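Local coordinates for protein amidase, hydantoinase/carbamoylase family (Paraburkholderia phymatum, PDB 6C0D) that probably hydrolyses N-carbamoyl-L-amino acids, or related substrates with non-peptide carbon-nitrogen bonds, as a zinc-binding homodimeric amidase of the peptidase M20 family, at residues T59-D64 with I111-G116; S140-R145 with D150-S155; A253-A258 with V310-E315; I274-G279 with V283-A288; C379-P384 with C406-R411. All coordinates share one frame; numbering follows the deposited sequence. Where two conformers were deposited one is given.

Contact 1 (T59-D64 with I111-G116); sequences TDAGLD and IARALG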
# COMPACT_ATOMS: atom_id res chain seq x y z
N THR A 59 -2.83 -34.92 36.14
CA THR A 59 -3.12 -35.59 37.40
C THR A 59 -3.21 -37.10 37.20
O THR A 59 -2.63 -37.87 37.96
CB THR A 59 -4.40 -35.04 38.01
OG1 THR A 59 -4.21 -33.65 38.30
CG2 THR A 59 -4.77 -35.80 39.28
N ASP A 60 -3.93 -37.53 36.14
CA ASP A 60 -4.01 -38.95 35.81
C ASP A 60 -2.62 -39.56 35.66
O ASP A 60 -2.40 -40.72 36.00
CB ASP A 60 -4.78 -39.17 34.51
CG ASP A 60 -6.25 -38.79 34.61
OD1 ASP A 60 -6.79 -38.74 35.73
OD2 ASP A 60 -6.86 -38.56 33.54
N ALA A 61 -1.69 -38.79 35.12
CA ALA A 61 -0.33 -39.27 34.92
C ALA A 61 0.48 -39.31 36.21
O ALA A 61 1.63 -39.78 36.18
CB ALA A 61 0.41 -38.39 33.90
N GLY A 62 -0.06 -38.82 37.32
CA GLY A 62 0.66 -38.79 38.58
C GLY A 62 1.40 -37.50 38.88
O GLY A 62 2.18 -37.48 39.85
N LEU A 63 1.20 -36.44 38.11
CA LEU A 63 1.84 -35.17 38.41
C LEU A 63 0.97 -34.33 39.36
O LEU A 63 -0.24 -34.53 39.46
CB LEU A 63 2.10 -34.39 37.12
CG LEU A 63 2.86 -35.16 36.03
CD1 LEU A 63 2.85 -34.39 34.71
CD2 LEU A 63 4.29 -35.41 36.49
N ASP A 64 1.63 -33.42 40.07
CA ASP A 64 0.97 -32.41 40.90
C ASP A 64 0.63 -31.24 39.98
O ASP A 64 1.50 -30.43 39.65
CB ASP A 64 1.90 -32.00 42.04
CG ASP A 64 1.38 -30.81 42.83
OD1 ASP A 64 0.17 -30.56 42.84
OD2 ASP A 64 2.22 -30.13 43.46
N ILE A 111 5.82 -38.10 27.43
CA ILE A 111 7.18 -38.42 27.87
C ILE A 111 7.21 -38.63 29.38
O ILE A 111 7.84 -39.57 29.87
CB ILE A 111 8.16 -37.33 27.42
CG1 ILE A 111 8.27 -37.36 25.88
CG2 ILE A 111 9.55 -37.54 28.06
CD1 ILE A 111 8.92 -36.11 25.30
N ALA A 112 6.49 -37.79 30.13
CA ALA A 112 6.39 -38.01 31.58
C ALA A 112 5.78 -39.37 31.88
O ALA A 112 6.29 -40.12 32.73
CB ALA A 112 5.57 -36.90 32.22
N ARG A 113 4.71 -39.74 31.15
CA ARG A 113 4.09 -41.04 31.35
C ARG A 113 5.07 -42.16 31.01
O ARG A 113 5.26 -43.09 31.81
CB ARG A 113 2.81 -41.14 30.51
CG ARG A 113 1.64 -40.30 31.08
CD ARG A 113 0.32 -40.55 30.31
NE ARG A 113 0.43 -40.17 28.90
CZ ARG A 113 -0.43 -39.38 28.25
NH1 ARG A 113 -1.50 -38.88 28.88
NH2 ARG A 113 -0.24 -39.11 26.96
N ALA A 114 5.70 -42.08 29.84
CA ALA A 114 6.56 -43.18 29.40
C ALA A 114 7.79 -43.34 30.29
O ALA A 114 8.19 -44.46 30.59
CB ALA A 114 6.97 -42.96 27.94
N LEU A 115 8.40 -42.23 30.73
CA LEU A 115 9.57 -42.38 31.60
C LEU A 115 9.17 -42.95 32.95
O LEU A 115 9.96 -43.69 33.57
CB LEU A 115 10.31 -41.05 31.76
CG LEU A 115 11.45 -40.80 30.74
CD1 LEU A 115 10.92 -40.84 29.30
CD2 LEU A 115 12.18 -39.47 31.00
N GLY A 116 7.96 -42.64 33.41
CA GLY A 116 7.46 -43.21 34.65
C GLY A 116 7.14 -44.69 34.55
O GLY A 116 7.17 -45.39 35.56
O HOH W 1 4.03 -40.35 35.19

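Contact 2 (S140-R145 with D150-S155); sequences SFLGSR and DAIDDS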
# COMPACT_ATOMS: atom_id res chain seq x y z
N SER A 140 2.60 -11.07 25.03
CA SER A 140 3.35 -12.20 24.50
C SER A 140 4.30 -12.79 25.53
O SER A 140 4.96 -12.06 26.28
CB SER A 140 4.13 -11.78 23.25
OG SER A 140 3.24 -11.51 22.17
N PHE A 141 4.33 -14.12 25.58
CA PHE A 141 5.18 -14.92 26.47
C PHE A 141 4.88 -14.66 27.95
O PHE A 141 5.75 -14.82 28.81
CB PHE A 141 6.67 -14.69 26.20
CG PHE A 141 7.06 -14.84 24.75
CD1 PHE A 141 7.08 -16.08 24.14
CD2 PHE A 141 7.43 -13.72 24.00
CE1 PHE A 141 7.45 -16.21 22.80
CE2 PHE A 141 7.79 -13.84 22.67
CZ PHE A 141 7.80 -15.09 22.07
N LEU A 142 3.64 -14.26 28.26
CA LEU A 142 3.27 -14.01 29.65
C LEU A 142 3.64 -15.18 30.55
O LEU A 142 4.20 -14.99 31.63
CB LEU A 142 1.76 -13.73 29.74
CG LEU A 142 1.19 -13.56 31.16
CD1 LEU A 142 1.74 -12.30 31.84
CD2 LEU A 142 -0.33 -13.55 31.14
N GLY A 143 3.39 -16.41 30.09
CA GLY A 143 3.61 -17.56 30.95
C GLY A 143 5.07 -17.85 31.21
O GLY A 143 5.48 -18.08 32.35
N SER A 144 5.89 -17.88 30.15
CA SER A 144 7.30 -18.18 30.36
C SER A 144 8.01 -17.03 31.08
O SER A 144 8.90 -17.27 31.89
CB SER A 144 7.99 -18.54 29.04
OG SER A 144 7.74 -17.57 28.03
N ARG A 145 7.60 -15.79 30.82
CA ARG A 145 8.12 -14.65 31.57
C ARG A 145 7.78 -14.77 33.05
O ARG A 145 8.64 -14.52 33.92
CB ARG A 145 7.55 -13.34 31.00
CG ARG A 145 8.12 -12.92 29.65
CD ARG A 145 7.14 -11.99 28.92
NE ARG A 145 6.74 -10.84 29.73
CZ ARG A 145 5.58 -10.20 29.60
NH1 ARG A 145 4.69 -10.59 28.70
NH2 ARG A 145 5.30 -9.16 30.39
N ASP A 150 10.75 -12.91 35.05
CA ASP A 150 10.86 -11.66 34.31
C ASP A 150 9.70 -10.73 34.68
O ASP A 150 8.70 -11.15 35.27
CB ASP A 150 10.86 -11.92 32.80
CG ASP A 150 12.17 -12.53 32.29
OD1 ASP A 150 13.17 -12.56 33.04
OD2 ASP A 150 12.21 -12.98 31.11
N ALA A 151 9.84 -9.45 34.34
CA ALA A 151 8.84 -8.46 34.73
C ALA A 151 7.50 -8.72 34.04
O ALA A 151 7.44 -8.86 32.81
CB ALA A 151 9.34 -7.05 34.40
N ILE A 152 6.43 -8.79 34.83
CA ILE A 152 5.07 -8.95 34.32
C ILE A 152 4.08 -8.01 34.97
O ILE A 152 2.89 -8.03 34.61
CB ILE A 152 4.58 -10.41 34.46
CG1 ILE A 152 4.41 -10.77 35.94
CG2 ILE A 152 5.53 -11.40 33.77
CD1 ILE A 152 3.72 -12.10 36.18
N ASP A 153 4.51 -7.17 35.91
CA ASP A 153 3.57 -6.36 36.69
C ASP A 153 2.84 -5.35 35.81
O ASP A 153 1.63 -5.17 35.94
CB ASP A 153 4.30 -5.65 37.82
CG ASP A 153 4.88 -6.62 38.84
OD1 ASP A 153 4.13 -7.52 39.29
OD2 ASP A 153 6.07 -6.49 39.19
N ASP A 154 3.57 -4.69 34.91
CA ASP A 154 2.92 -3.78 33.97
C ASP A 154 1.86 -4.51 33.15
O ASP A 154 0.74 -4.02 32.97
CB ASP A 154 3.95 -3.13 33.04
CG ASP A 154 4.84 -2.13 33.76
OD1 ASP A 154 4.41 -1.61 34.82
OD2 ASP A 154 5.96 -1.87 33.27
N SER A 155 2.21 -5.71 32.66
CA SER A 155 1.26 -6.47 31.85
C SER A 155 0.02 -6.84 32.65
O SER A 155 -1.11 -6.69 32.17
CB SER A 155 1.94 -7.72 31.29
OG SER A 155 3.07 -7.38 30.51
O HOH W 2 9.20 -9.45 30.86

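Contact 3 (A253-A258 with V310-E315); sequences AHIDDA and VALVDE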
# COMPACT_ATOMS: atom_id res chain seq x y z
N ALA A 253 16.46 -2.09 -3.63
CA ALA A 253 17.57 -2.76 -4.31
C ALA A 253 18.88 -2.56 -3.56
O ALA A 253 19.72 -3.45 -3.54
CB ALA A 253 17.70 -2.28 -5.76
N HIS A 254 19.08 -1.37 -2.97
CA HIS A 254 20.28 -1.18 -2.14
C HIS A 254 20.27 -2.10 -0.92
O HIS A 254 21.32 -2.62 -0.53
CB HIS A 254 20.39 0.27 -1.68
CG HIS A 254 20.60 1.23 -2.81
ND1 HIS A 254 20.27 2.57 -2.71
CD2 HIS A 254 21.08 1.05 -4.06
CE1 HIS A 254 20.54 3.17 -3.85
NE2 HIS A 254 21.03 2.28 -4.69
N ILE A 255 19.11 -2.27 -0.28
CA ILE A 255 19.03 -3.18 0.86
C ILE A 255 19.42 -4.59 0.44
O ILE A 255 20.22 -5.27 1.10
CB ILE A 255 17.62 -3.16 1.47
CG1 ILE A 255 17.32 -1.82 2.15
CG2 ILE A 255 17.43 -4.33 2.49
CD1 ILE A 255 15.85 -1.66 2.57
N ASP A 256 18.83 -5.06 -0.66
CA ASP A 256 19.09 -6.43 -1.12
C ASP A 256 20.57 -6.63 -1.40
O ASP A 256 21.14 -7.69 -1.11
CB ASP A 256 18.27 -6.73 -2.38
CG ASP A 256 16.77 -6.81 -2.11
OD1 ASP A 256 16.38 -7.00 -0.95
OD2 ASP A 256 15.97 -6.71 -3.09
N ASP A 257 21.21 -5.63 -2.00
CA ASP A 257 22.62 -5.74 -2.31
C ASP A 257 23.46 -5.80 -1.04
O ASP A 257 24.31 -6.67 -0.88
CB ASP A 257 23.05 -4.58 -3.20
CG ASP A 257 24.56 -4.52 -3.40
OD1 ASP A 257 25.08 -5.31 -4.22
OD2 ASP A 257 25.22 -3.70 -2.73
N ALA A 258 23.21 -4.88 -0.10
CA ALA A 258 24.01 -4.85 1.12
C ALA A 258 23.76 -6.07 1.99
O ALA A 258 24.71 -6.64 2.56
CB ALA A 258 23.72 -3.56 1.89
N VAL A 310 21.68 1.53 8.42
CA VAL A 310 21.93 2.91 8.84
C VAL A 310 22.84 3.60 7.84
O VAL A 310 22.61 4.76 7.46
CB VAL A 310 22.51 2.94 10.27
CG1 VAL A 310 22.95 4.37 10.62
CG2 VAL A 310 21.47 2.45 11.25
N ALA A 311 23.89 2.91 7.40
CA ALA A 311 24.83 3.52 6.46
C ALA A 311 24.18 3.78 5.11
O ALA A 311 24.46 4.80 4.47
CB ALA A 311 26.07 2.64 6.32
N LEU A 312 23.30 2.87 4.66
CA LEU A 312 22.58 3.09 3.41
C LEU A 312 21.72 4.35 3.47
O LEU A 312 21.61 5.09 2.49
CB LEU A 312 21.70 1.89 3.08
CG LEU A 312 22.35 0.64 2.51
CD1 LEU A 312 21.25 -0.44 2.30
CD2 LEU A 312 23.08 0.96 1.20
N VAL A 313 21.04 4.57 4.60
CA VAL A 313 20.21 5.76 4.74
C VAL A 313 21.09 7.01 4.68
O VAL A 313 20.76 7.98 3.99
CB VAL A 313 19.40 5.68 6.05
CG1 VAL A 313 18.69 7.02 6.34
CG2 VAL A 313 18.37 4.52 5.97
N ASP A 314 22.22 7.00 5.38
CA ASP A 314 23.13 8.15 5.35
C ASP A 314 23.68 8.38 3.95
O ASP A 314 23.79 9.53 3.50
CB ASP A 314 24.28 7.96 6.34
CG ASP A 314 23.84 8.03 7.79
OD1 ASP A 314 22.73 8.53 8.05
OD2 ASP A 314 24.61 7.60 8.67
N GLU A 315 24.03 7.30 3.24
CA GLU A 315 24.50 7.46 1.86
C GLU A 315 23.40 8.01 0.96
O GLU A 315 23.63 8.93 0.16
CB GLU A 315 24.99 6.13 1.30
CG GLU A 315 26.24 5.59 1.98
CD GLU A 315 26.43 4.11 1.69
OE1 GLU A 315 25.80 3.60 0.73
OE2 GLU A 315 27.20 3.45 2.42

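Contact 4 (I274-G279 with V283-A288); sequences IDLDPG and VVPGKA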
# COMPACT_ATOMS: atom_id res chain seq x y z
N ILE A 274 4.33 -1.89 1.82
CA ILE A 274 4.71 -0.65 1.11
C ILE A 274 3.45 0.20 0.97
O ILE A 274 2.41 -0.30 0.55
CB ILE A 274 5.31 -0.96 -0.28
CG1 ILE A 274 6.65 -1.68 -0.15
CG2 ILE A 274 5.46 0.34 -1.13
CD1 ILE A 274 7.16 -2.22 -1.53
N ASP A 275 3.54 1.49 1.31
CA ASP A 275 2.42 2.41 1.20
C ASP A 275 2.90 3.68 0.51
O ASP A 275 3.88 4.29 0.95
CB ASP A 275 1.82 2.77 2.57
CG ASP A 275 1.24 1.56 3.31
OD1 ASP A 275 0.32 0.92 2.78
OD2 ASP A 275 1.71 1.25 4.43
N LEU A 276 2.23 4.07 -0.58
CA LEU A 276 2.49 5.33 -1.26
C LEU A 276 1.37 6.31 -0.95
O LEU A 276 0.19 5.93 -0.91
CB LEU A 276 2.61 5.16 -2.79
CG LEU A 276 3.50 4.04 -3.33
CD1 LEU A 276 3.70 4.17 -4.86
CD2 LEU A 276 4.84 3.92 -2.61
N ASP A 277 1.74 7.57 -0.75
CA ASP A 277 0.80 8.62 -0.43
C ASP A 277 0.80 9.66 -1.54
O ASP A 277 1.86 10.22 -1.86
CB ASP A 277 1.15 9.27 0.92
CG ASP A 277 0.20 10.37 1.29
OD1 ASP A 277 0.55 11.55 1.09
OD2 ASP A 277 -0.91 10.05 1.75
N PRO A 278 -0.34 9.98 -2.17
CA PRO A 278 -1.65 9.53 -1.69
C PRO A 278 -2.14 8.20 -2.23
O PRO A 278 -3.16 7.69 -1.73
CB PRO A 278 -2.58 10.65 -2.18
CG PRO A 278 -1.95 11.11 -3.47
CD PRO A 278 -0.45 11.00 -3.24
N GLY A 279 -1.48 7.62 -3.23
CA GLY A 279 -1.88 6.32 -3.74
C GLY A 279 -2.92 6.42 -4.85
O GLY A 279 -3.82 5.58 -4.92
N VAL A 283 -1.23 11.13 -9.35
CA VAL A 283 -0.43 11.93 -8.42
C VAL A 283 0.91 11.24 -8.18
O VAL A 283 0.95 10.11 -7.67
CB VAL A 283 -1.17 12.15 -7.09
CG1 VAL A 283 -0.34 13.05 -6.18
CG2 VAL A 283 -2.57 12.74 -7.35
N VAL A 284 2.00 11.92 -8.53
CA VAL A 284 3.34 11.51 -8.12
C VAL A 284 3.36 11.46 -6.59
O VAL A 284 3.06 12.48 -5.96
CB VAL A 284 4.40 12.49 -8.66
CG1 VAL A 284 5.80 12.03 -8.26
CG2 VAL A 284 4.25 12.68 -10.18
N PRO A 285 3.68 10.32 -5.97
CA PRO A 285 3.63 10.22 -4.50
C PRO A 285 4.63 11.16 -3.84
O PRO A 285 5.81 11.14 -4.16
CB PRO A 285 3.99 8.76 -4.22
CG PRO A 285 3.81 8.02 -5.52
CD PRO A 285 4.01 9.04 -6.62
N GLY A 286 4.15 11.95 -2.88
CA GLY A 286 5.02 12.83 -2.13
C GLY A 286 5.63 12.20 -0.88
O GLY A 286 6.60 12.73 -0.31
N LYS A 287 5.05 11.09 -0.44
CA LYS A 287 5.55 10.33 0.70
C LYS A 287 5.37 8.85 0.42
O LYS A 287 4.46 8.45 -0.32
CB LYS A 287 4.84 10.69 2.01
CG LYS A 287 5.04 12.13 2.47
CD LYS A 287 4.30 12.40 3.78
CE LYS A 287 4.49 13.85 4.23
NZ LYS A 287 3.67 14.19 5.44
N ALA A 288 6.22 8.03 1.04
CA ALA A 288 6.17 6.59 0.88
C ALA A 288 6.83 5.96 2.10
O ALA A 288 7.77 6.52 2.67
CB ALA A 288 6.88 6.14 -0.39
O HOH W 3 2.11 13.09 -0.61
O HOH W 4 0.03 8.51 -5.59

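Contact 5 (C379-P384 with C406-R411); sequences CMLFVP and CEVAAR. With SO4 (sulfate ion), chain D.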
# COMPACT_ATOMS: atom_id res chain seq x y z
N CYS A 379 16.43 -26.46 25.13
CA CYS A 379 16.64 -26.97 23.78
C CYS A 379 15.28 -27.14 23.11
O CYS A 379 14.23 -27.14 23.76
CB CYS A 379 17.41 -28.30 23.80
SG CYS A 379 16.50 -29.63 24.62
N MET A 380 15.31 -27.21 21.77
CA MET A 380 14.10 -27.45 21.00
C MET A 380 14.31 -28.56 19.99
O MET A 380 15.41 -28.74 19.45
CB MET A 380 13.64 -26.18 20.24
CG MET A 380 13.23 -25.05 21.17
SD MET A 380 12.37 -23.74 20.23
CE MET A 380 10.74 -24.49 19.99
N LEU A 381 13.22 -29.28 19.69
CA LEU A 381 13.22 -30.33 18.69
C LEU A 381 12.08 -30.05 17.73
O LEU A 381 10.95 -29.85 18.18
CB LEU A 381 13.02 -31.71 19.35
CG LEU A 381 13.18 -32.90 18.40
CD1 LEU A 381 14.68 -33.10 18.16
CD2 LEU A 381 12.55 -34.16 18.99
N PHE A 382 12.37 -30.04 16.42
CA PHE A 382 11.37 -29.74 15.40
C PHE A 382 10.92 -31.01 14.66
O PHE A 382 11.72 -31.91 14.42
CB PHE A 382 11.91 -28.76 14.35
CG PHE A 382 11.88 -27.31 14.77
CD1 PHE A 382 11.29 -26.92 15.97
CD2 PHE A 382 12.46 -26.34 13.97
CE1 PHE A 382 11.26 -25.57 16.34
CE2 PHE A 382 12.42 -24.98 14.32
CZ PHE A 382 11.81 -24.61 15.50
N VAL A 383 9.63 -31.05 14.31
CA VAL A 383 9.10 -32.00 13.35
C VAL A 383 8.50 -31.21 12.20
O VAL A 383 8.06 -30.06 12.38
CB VAL A 383 8.05 -32.95 13.95
CG1 VAL A 383 8.68 -33.83 15.02
CG2 VAL A 383 6.85 -32.18 14.48
N PRO A 384 8.49 -31.74 10.98
CA PRO A 384 8.02 -30.94 9.85
C PRO A 384 6.51 -30.76 9.88
O PRO A 384 5.77 -31.60 10.42
CB PRO A 384 8.45 -31.74 8.61
CG PRO A 384 8.64 -33.13 9.10
CD PRO A 384 9.01 -33.05 10.54
N CYS A 406 8.00 -37.79 18.88
CA CYS A 406 7.86 -38.07 20.31
C CYS A 406 8.82 -39.17 20.74
O CYS A 406 9.35 -39.12 21.85
CB CYS A 406 6.42 -38.45 20.63
SG CYS A 406 6.06 -38.35 22.43
N GLU A 407 9.02 -40.18 19.89
CA GLU A 407 10.02 -41.21 20.21
C GLU A 407 11.41 -40.61 20.38
O GLU A 407 12.15 -40.98 21.31
CB GLU A 407 10.02 -42.28 19.10
CG GLU A 407 8.76 -43.14 19.13
CD GLU A 407 8.66 -44.09 17.95
OE1 GLU A 407 9.23 -43.78 16.90
OE2 GLU A 407 8.01 -45.15 18.06
N VAL A 408 11.81 -39.72 19.47
CA VAL A 408 13.12 -39.06 19.59
C VAL A 408 13.17 -38.23 20.86
O VAL A 408 14.14 -38.29 21.63
CB VAL A 408 13.41 -38.21 18.34
CG1 VAL A 408 14.70 -37.33 18.55
CG2 VAL A 408 13.56 -39.12 17.09
N ALA A 409 12.12 -37.44 21.11
CA ALA A 409 12.11 -36.59 22.30
C ALA A 409 12.16 -37.41 23.58
O ALA A 409 12.85 -37.04 24.54
CB ALA A 409 10.88 -35.68 22.29
N ALA A 410 11.42 -38.53 23.62
CA ALA A 410 11.42 -39.37 24.83
C ALA A 410 12.78 -40.00 25.08
O ALA A 410 13.22 -40.11 26.24
CB ALA A 410 10.35 -40.46 24.70
N ARG A 411 13.43 -40.49 24.02
CA ARG A 411 14.77 -41.06 24.18
C ARG A 411 15.75 -40.00 24.67
O ARG A 411 16.51 -40.24 25.62
CB ARG A 411 15.25 -41.68 22.87
CG ARG A 411 16.63 -42.32 22.96
CD ARG A 411 17.09 -42.90 21.61
NE ARG A 411 18.48 -43.35 21.64
CZ ARG A 411 18.84 -44.62 21.77
NH1 ARG A 411 17.91 -45.56 21.85
NH2 ARG A 411 20.12 -44.97 21.78
S SO4 D . 23.37 -43.40 21.51
O1 SO4 D . 24.26 -42.96 20.43
O2 SO4 D . 22.18 -44.03 20.95
O3 SO4 D . 24.09 -44.35 22.36
O4 SO4 D . 22.98 -42.24 22.31

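Contact 1 (T59-D64 with I111-G116)
Ala61 O accepts a 2.7 Å hydrogen bond from a water, and the same water reaches over to Ala112 O in a weaker one of 3.3 Å. This bridge is the polar link between the end of helix 45-60 and the side of helix 102-117. Next to it, Ala61 CB lies against the aliphatic stem of Arg113, 3.6 Å from CG. The arginine chain bends at CG-CD (chi3 -62°), so only its methylenes run past the methyl, while the guanidinium leaves for salt bridges with Glu110 and Asp24. Arg20 and Arg57 lie close by as well, in a cluster whose charge the two carboxylates probably offset. Ala61 is carried to this spot by a Schellman motif: Gly62, with positive phi, closes the helix by giving its N to Thr59 O at 2.8 Å, and the chain then turns into strand 64-67. Both helices belong to the alpha/beta part of the M20 fold; helix 102-117 packs on strand 125-130, and so does Leu63 just past the end of helix 45-60. Leu63 CD1 comes within 4.5 Å of Ala112 CB, a loose apolar touch. Leu63 and Ala112 both rest on Val128 of that strand, and Ala112 on Val126 as well.

Contact 2 (S140-R145 with D150-S155)
Arg145 and the start of helix 153-158 are joined chiefly by hydrogen bonds. Arg145 NH2 serves two acceptors: Ala151 O at 3.2 Å, met in the carbonyl plane on a lone pair, and Ser155 OG at 2.9 Å, with an N-H...O angle of 161°. Both acceptors sit at the edge of the guanidinium, near its plane. NH1 turns back to its own segment and bonds Ser140 O at 2.8 Å, approaching from above that carbonyl plane; Ser139 OG is a further partner of NH1. A bend at CG-CD (chi3 54°) swings the group round to these acceptors, and with bonds on both terminal nitrogens its rotation should be well fixed. Water adds a third link, accepting from Arg145 NE at 3.0 Å and donating to Ala151 O at 2.7 Å. The one backbone bond across, Asp150 N to Arg145 O, is weak and bent.

Apolar contacts accompany them. Arg145 CB lies 3.9 Å from Ile152 CG2, and Leu142 CD1 lies 4.3 Å from Ile152 CB. Through these side chains Ile152, the N-cap residue of helix 153-158, lies against helix 142-148. The two short consecutive helices are near the metal site: Leu142's side chain is about 10 Å from that of Glu135, a predicted zinc ligand. Ser144 and Asp150 both touch Val371 of helix 368-372, and Gly143's backbone pairs with Ile132 just beyond strand 125-130.

Contact 3 (A253-A258 with V310-E315)
Leu312 reaches helix 244-262 because its CG stands beside the backbone N and opposite the carbonyl carbon (chi1 -77°), with an extended second torsion (chi2 179°) carrying the branch straight out across the gap. Between the two segments, every side-chain contact is made by this leucine. The two helices are those of a beta-alpha-beta-beta-alpha-beta unit, a ferredoxin-like sandwich that in M20 enzymes forms the smaller, dimerising domain; they lie roughly antiparallel, their short segments crossing at 139° with axes 10.6 Å apart.

Leu312 enters as a single knob. His254, Ile255 and Ala258 surround its methyls, and Phe251, one turn before His254 on helix 244-262, also touches it, so the leucine sits among four residues spaced i, i+3, i+4 and i+7. CD1 goes deepest: it is 4.0 Å from Ala258 CB and 4.2 Å from Ile255 CG1, the side chains of Ile255 and Leu312 meeting at an oblique angle.

The segments share no hydrogen bond; Asp256 OD1 bonds Trp269 NE1, tying helix 244-262 to strand 268-277. Val313, on the same helix as Leu312, packs on Leu326 of strand 323-328 and on Phe251, so the helix pair meets the sheet on that side.

His254 contributes its stem and not its imidazole, which leads off from the interface. Leu312 CD2 rests 4.0 Å from His254 CB, while CD1 lies 3.6 Å from His254 O, a carbonyl already bonded to Ala258 N within the helix.

Contact 4 (I274-G279 with V283-A288)
Asp277 pairs with Lys287 across the antiparallel hairpin, its N giving a 2.9 Å hydrogen bond to Lys287 O. Asp277 O in turn receives a weak 3.0 Å bond from Gly286 N. Gly286 and Lys287 thus both face Asp277, a classic beta bulge. On the face that carries Leu276 and Ala288, Leu276 CD2 meets Ala288 CB at 3.7 Å; CD1 of the same leucine lies 3.9 Å from Pro285 CG, these two side chains running side by side. With Leu276 CG opposite the carbonyl carbon (chi1 -48°) and chi2 extended, one methyl goes to each partner. Toward the turn, Pro278 CD comes to 3.6 Å from Val283 CG1; the peptide bond before Pro278 is cis.

Further out, in the conformer given, Asp277 OD1 accepts from a water at 2.8 Å and forms a salt bridge with Arg230; the water also accepts weakly from Gly286 N. A second water accepts from Gly279 N at 2.9 Å.

This hairpin belongs to the dimer interface: Ile274 packs on Ile274 of the second subunit, and Gly279 O accepts from Arg273 of the second subunit. Within the chain, Ala288 rests on Ala244 and Leu248 of helix 244-262, and its backbone pairs with Phe226 of strand 210-227.

Contact 5 (C379-P384 with C406-R411)
The flat guanidinium of Arg411 stands apart from the place where Leu381 touches Val408 and Ala409, and has a sulfate ion, probably from the crystallisation liquor, at its edge near the plane. NH2 is modelled 2.4 Å from sulfate O2, too short to be taken literally, so the detail of that hydrogen bond is doubtful. In the conformer given, Arg411 also makes a cation-pi contact with Phe13, and its side chain touches Ala352 and Leu353 of helix 340-353.

Across the segments the contact is apolar and hangs on one methyl. Leu381 CD2 lies 3.9 Å from Val408 CG1 and 4.0 Å from Ala409 CB, and the same methyl comes within 3.9 Å of Ala409 N, so it nestles against the helix backbone between the two side chains. The leucine has CG opposite its backbone N (chi1 -173°), which points the branch at the helix; Leu381 and Val408 then cross at about a right angle.

In fold terms, helix 399-419 covers the strand 378-384 of the alpha/beta core characteristic of the M20 metal-dependent hydrolases. That strand runs parallel to strand 189-198, and the backbone of Leu381 is hydrogen-bonded to that of His196, a zinc ligand seen in this structure. The other neighbour of strand 378-384 is strand 210-227, antiparallel to it, from which Ile210 touches Leu381. Phe382 and Met380, the residues flanking Leu381, both pack on the side chain of His196.

Overall arrangement
Contacts 1, 2 and 5 gather in the part of the chain that binds zinc, whereas contacts 3 and 4 belong to the smaller domain. Contacts 1 and 5 touch directly: Ile111 CD1 sits 3.6 Å from Ala409 CB, so helices 102-117 and 399-419 pack together. Contact 5 is the nearer to the metal, Leu381's side chain being about 13 Å from the zinc ion and about 7 Å from that of His196; Leu142 in contact 2 is about 14 Å from zinc. Contacts 3 and 4 have centres 21 Å apart and share consecutive elements of one ferredoxin-like unit, with contact 4 at the dimer interface. Contacts 1 and 4 are farthest apart, their centres 59 Å distant.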